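Local coordinates for NTF2-like Protein (Anabaena variabilis ATCC 29413, PDB 3DMC) that is of unknown function but adopts the NTF2-like fold of the SnoaL-like family, whose cone-shaped domains each enclose a pocket and often pair through their beta-sheets, at the interface of chains A and B. Coordinates in Å, arbitrary orientation; residue numbers count along the deposited sequence, not the author numbering. Chains: chain A/B, NTF2-like Protein.

Contact 1: the interface of chains A and B. Residues chain A 89, 112, 114, 122, 124; chain B 82, 93.
The curved beta-sheet of this SnoaL-like, NTF2-fold domain supplies the contact: strands 89-100, 103-116 and 119-127 of chain A face strands 75-85 and 89-100 of chain B. At its centre two arginines that reach in from opposite directions, A:Arg124 and B:Arg82, lay their guanidinium groups face to face, the planes only 9° apart and the two CZ atoms separated by 3.4 Å. The charge of this stack is probably offset by the carboxylates that each arginine engages across the interface. B:Arg82, its chain extended from CG to NE, takes A:Asp114 side-on with two nitrogens. B:Arg82 NH2 lies 2.9 Å from A:Asp114 OD2; the bond is nearly straight (170° at H), in the guanidinium plane but coming from above the carboxylate plane. B:Arg82 NE reaches A:Asp114 OD1 at 3.1 Å on the syn side. The two flat groups are therefore twisted against each other rather than coplanar. A:Asp114 OD1 also accepts the hydroxyl OG1 of A:Thr89 at 2.8 Å and NH2 of A:Arg124, which approach well out of the carboxylate plane from opposite faces, so donors of both chains converge on one carboxylate oxygen.

A bend in the aliphatic chain of A:Arg124 (chi3 -66°) turns its NE towards B:Glu93, where it meets the syn lone pair of OE1 at 3.0 Å in a salt bridge. The other carboxylate oxygen, OE2 of B:Glu93, receives the hydroxyl OG of A:Ser112 at 2.7 Å. That same OG accepts from A:Arg124 NH2, linking the serine, the arginine and the glutamate into a ring of polar bonds. On the far edge of the guanidinium, NH1 of A:Arg124 donates to A:Ser122 OG at 3.0 Å. With both serine hydroxyls lying in its plane, the group is fixed in rotation and presents one face to B:Arg82. The methyl CG2 of A:Thr89 packs beside CD of B:Arg82, 3.8 Å away.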
loop_
_atom_site.group_PDB
_atom_site.type_symbol
_atom_site.label_atom_id
_atom_site.label_comp_id
_atom_site.label_asym_id
_atom_site.label_seq_id
_atom_site.Cartn_x
_atom_site.Cartn_y
_atom_site.Cartn_z
ATOM N N THR A 89 -5.941 -9.456 -7.273
ATOM C CA THR A 89 -4.916 -8.763 -6.502
ATOM C C THR A 89 -5.238 -8.900 -5.025
ATOM O O THR A 89 -6.403 -8.824 -4.618
ATOM C CB THR A 89 -4.876 -7.251 -6.861
ATOM O OG1 THR A 89 -4.626 -7.068 -8.260
ATOM C CG2 THR A 89 -3.801 -6.507 -6.098
ATOM N N SER A 112 1.591 -5.836 -2.390
ATOM C CA SER A 112 0.490 -6.158 -3.264
ATOM C C SER A 112 0.945 -7.256 -4.229
ATOM O O SER A 112 2.006 -7.144 -4.825
ATOM C CB SER A 112 0.085 -4.889 -4.033
ATOM O OG SER A 112 -1.025 -5.116 -4.868
ATOM N N ASP A 114 -0.339 -9.811 -7.542
ATOM C CA ASP A 114 -1.331 -10.332 -8.494
ATOM C C ASP A 114 -1.183 -11.835 -8.557
ATOM O O ASP A 114 -0.063 -12.363 -8.574
ATOM C CB ASP A 114 -1.125 -9.772 -9.899
ATOM C CG ASP A 114 -1.651 -8.380 -10.055
ATOM O OD1 ASP A 114 -1.990 -7.729 -9.055
ATOM O OD2 ASP A 114 -1.771 -7.934 -11.211
ATOM N N SER A 122 2.975 -10.830 -10.132
ATOM C CA SER A 122 3.614 -9.534 -9.867
ATOM C C SER A 122 3.524 -9.153 -8.394
ATOM O O SER A 122 2.710 -9.683 -7.641
ATOM C CB SER A 122 2.998 -8.429 -10.712
ATOM O OG SER A 122 1.643 -8.244 -10.352
ATOM N N ARG A 124 4.322 -5.568 -5.730
ATOM C CA ARG A 124 4.556 -4.153 -5.537
ATOM C C ARG A 124 4.656 -3.891 -4.053
ATOM O O ARG A 124 3.792 -4.358 -3.286
ATOM C CB ARG A 124 3.405 -3.321 -6.100
ATOM C CG ARG A 124 3.224 -3.469 -7.629
ATOM C CD ARG A 124 1.809 -3.025 -8.083
ATOM N NE ARG A 124 0.806 -3.928 -7.541
ATOM C CZ ARG A 124 0.580 -5.132 -8.030
ATOM N NH1 ARG A 124 1.220 -5.508 -9.142
ATOM N NH2 ARG A 124 -0.300 -5.919 -7.449
ATOM N N ARG B 82 -5.208 -0.397 -9.200
ATOM C CA ARG B 82 -5.760 -1.529 -8.456
ATOM C C ARG B 82 -6.547 -1.050 -7.269
ATOM O O ARG B 82 -6.079 -0.183 -6.547
ATOM C CB ARG B 82 -4.634 -2.423 -7.961
ATOM C CG ARG B 82 -3.801 -3.020 -9.099
ATOM C CD ARG B 82 -2.649 -3.880 -8.615
ATOM N NE ARG B 82 -2.166 -4.743 -9.692
ATOM C CZ ARG B 82 -1.373 -4.341 -10.686
ATOM N NH1 ARG B 82 -0.950 -3.072 -10.759
ATOM N NH2 ARG B 82 -1.016 -5.210 -11.624
ATOM N N GLU B 93 -4.425 1.680 -5.221
ATOM C CA GLU B 93 -3.065 1.779 -5.688
ATOM C C GLU B 93 -3.123 2.636 -6.945
ATOM O O GLU B 93 -3.792 2.279 -7.932
ATOM C CB GLU B 93 -2.476 0.402 -6.030
ATOM C CG GLU B 93 -2.196 -0.494 -4.847
ATOM C CD GLU B 93 -1.710 -1.848 -5.292
ATOM O OE1 GLU B 93 -0.635 -1.923 -5.927
ATOM O OE2 GLU B 93 -2.418 -2.825 -5.012
#

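Contact 2: the interface of chains A and B. Residues chain A 110, 126-128; chain B 110, 126-128.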
loop_
_atom_site.group_PDB
_atom_site.type_symbol
_atom_site.label_atom_id
_atom_site.label_comp_id
_atom_site.label_asym_id
_atom_site.label_seq_id
_atom_site.Cartn_x
_atom_site.Cartn_y
_atom_site.Cartn_z
ATOM N N ALA A 110 3.118 -2.120 2.825
ATOM C CA ALA A 110 2.074 -2.763 2.073
ATOM C C ALA A 110 2.721 -3.469 0.894
ATOM O O ALA A 110 3.464 -2.889 0.140
ATOM C CB ALA A 110 1.036 -1.766 1.587
ATOM N N TYR A 126 5.271 -0.957 -0.992
ATOM C CA TYR A 126 5.072 0.441 -0.562
ATOM C C TYR A 126 5.496 0.606 0.908
ATOM O O TYR A 126 5.235 -0.278 1.738
ATOM C CB TYR A 126 3.598 0.845 -0.676
ATOM C CG TYR A 126 2.928 0.639 -2.020
ATOM C CD1 TYR A 126 2.453 -0.625 -2.426
ATOM C CD2 TYR A 126 2.751 1.717 -2.900
ATOM C CE1 TYR A 126 1.802 -0.794 -3.636
ATOM C CE2 TYR A 126 2.118 1.536 -4.153
ATOM C CZ TYR A 126 1.656 0.261 -4.514
ATOM O OH TYR A 126 1.017 0.088 -5.736
ATOM N N PHE A 127 6.148 1.727 1.210
ATOM C CA PHE A 127 6.634 2.049 2.576
ATOM C C PHE A 127 5.620 2.951 3.285
ATOM O O PHE A 127 5.217 3.974 2.731
ATOM C CB PHE A 127 7.974 2.833 2.547
ATOM C CG PHE A 127 9.122 2.158 1.814
ATOM C CD1 PHE A 127 9.145 0.793 1.612
ATOM C CD2 PHE A 127 10.217 2.902 1.417
ATOM C CE1 PHE A 127 10.247 0.170 0.966
ATOM C CE2 PHE A 127 11.314 2.311 0.787
ATOM C CZ PHE A 127 11.330 0.946 0.558
ATOM N N GLY A 128 5.267 2.598 4.532
ATOM C CA GLY A 128 4.269 3.323 5.322
ATOM C C GLY A 128 4.799 4.054 6.534
ATOM O O GLY A 128 4.057 4.756 7.197
ATOM N N ALA B 110 -0.147 4.070 -2.345
ATOM C CA ALA B 110 -1.293 3.263 -1.896
ATOM C C ALA B 110 -1.923 3.993 -0.715
ATOM O O ALA B 110 -1.238 4.350 0.230
ATOM C CB ALA B 110 -0.903 1.826 -1.486
ATOM N N TYR B 126 0.892 4.993 1.916
ATOM C CA TYR B 126 2.177 4.321 1.667
ATOM C C TYR B 126 2.794 4.838 0.351
ATOM O O TYR B 126 2.072 5.084 -0.619
ATOM C CB TYR B 126 1.959 2.811 1.545
ATOM C CG TYR B 126 1.258 2.103 2.683
ATOM C CD1 TYR B 126 -0.139 2.106 2.785
ATOM C CD2 TYR B 126 1.984 1.407 3.669
ATOM C CE1 TYR B 126 -0.802 1.396 3.829
ATOM C CE2 TYR B 126 1.330 0.738 4.740
ATOM C CZ TYR B 126 -0.070 0.758 4.811
ATOM O OH TYR B 126 -0.667 0.088 5.848
ATOM N N PHE B 127 4.116 4.992 0.355
ATOM C CA PHE B 127 4.911 5.463 -0.813
ATOM C C PHE B 127 5.483 4.284 -1.604
ATOM O O PHE B 127 6.108 3.409 -1.017
ATOM C CB PHE B 127 6.123 6.297 -0.364
ATOM C CG PHE B 127 5.800 7.563 0.401
ATOM C CD1 PHE B 127 4.551 8.155 0.346
ATOM C CD2 PHE B 127 6.799 8.209 1.094
ATOM C CE1 PHE B 127 4.287 9.354 1.045
ATOM C CE2 PHE B 127 6.549 9.392 1.766
ATOM C CZ PHE B 127 5.291 9.955 1.745
ATOM N N GLY B 128 5.293 4.303 -2.932
ATOM C CA GLY B 128 5.731 3.193 -3.808
ATOM C C GLY B 128 6.787 3.535 -4.810
ATOM O O GLY B 128 7.306 2.656 -5.514
#
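A:Phe127 and B:Phe127 pair their backbones across the two-fold axis in an antiparallel beta bridge at the ends of the two 119-127 strands. The amide N of A:Phe127 donates to the carbonyl O of B:Phe127 at 2.8 Å, and the reciprocal bond has the same length. This bridge links the two chains of the deposited assembly, probably the family's usual dimer, through main-chain atoms.

Just before the bridge, the tyrosines approach each other at their beta-carbons: CB of A:Tyr126 and CB of B:Tyr126 lie 3.4 Å apart, beside the axis. From there the rings diverge, each reaching over the opposite subunit. CG stands anti to the carbonyl carbon in A:Tyr126 (chi1 -54°), and a chi2 of 80° turns the ring broadside to the methyl of B:Ala110. B:Ala110 CB sits over the centre of the A:Tyr126 ring, 3.9 Å from its centroid, in a CH-pi contact. A:Ala110 caps the ring of B:Tyr126 in the same way.

Next to the bridge, A:Gly128 and B:Gly128 each bring their backbone to the partner tyrosine: A:Gly128 CA lies at the rim of the B:Tyr126 ring, raised above its plane and 3.4 Å from CD2. Each ring is thus clasped between the alanine methyl centred over one face and the glycine CA at the rim on the side of the other, both from the opposite chain.

Behind this shell, strand 103-116 carries A:Ala110 alongside strand 119-127 of its own chain and sets the position of the methyl. It also places the carbonyl oxygen O of A:Ala110 in the plane of the A:Tyr126 ring, at its edge.

The C-alpha centres of contact 1 and contact 2 lie about 12 Å apart on one continuous sheet-to-sheet interface. Strands 103-116 and 119-127 of chain A serve both: A:Ser112 and A:Arg124 belong to contact 1, whereas A:Ala110 and A:Tyr126, two residues away along each strand, belong to contact 2. Contact 2 gathers about the two-fold axis, while contact 1 lies to one side and recurs with the chains exchanged. A backbone and aromatic centre is therefore flanked by two charged clusters, which could set the register of the sheets. Such an arrangement fits the dimers common in this family, though the structure alone does not show the solution state.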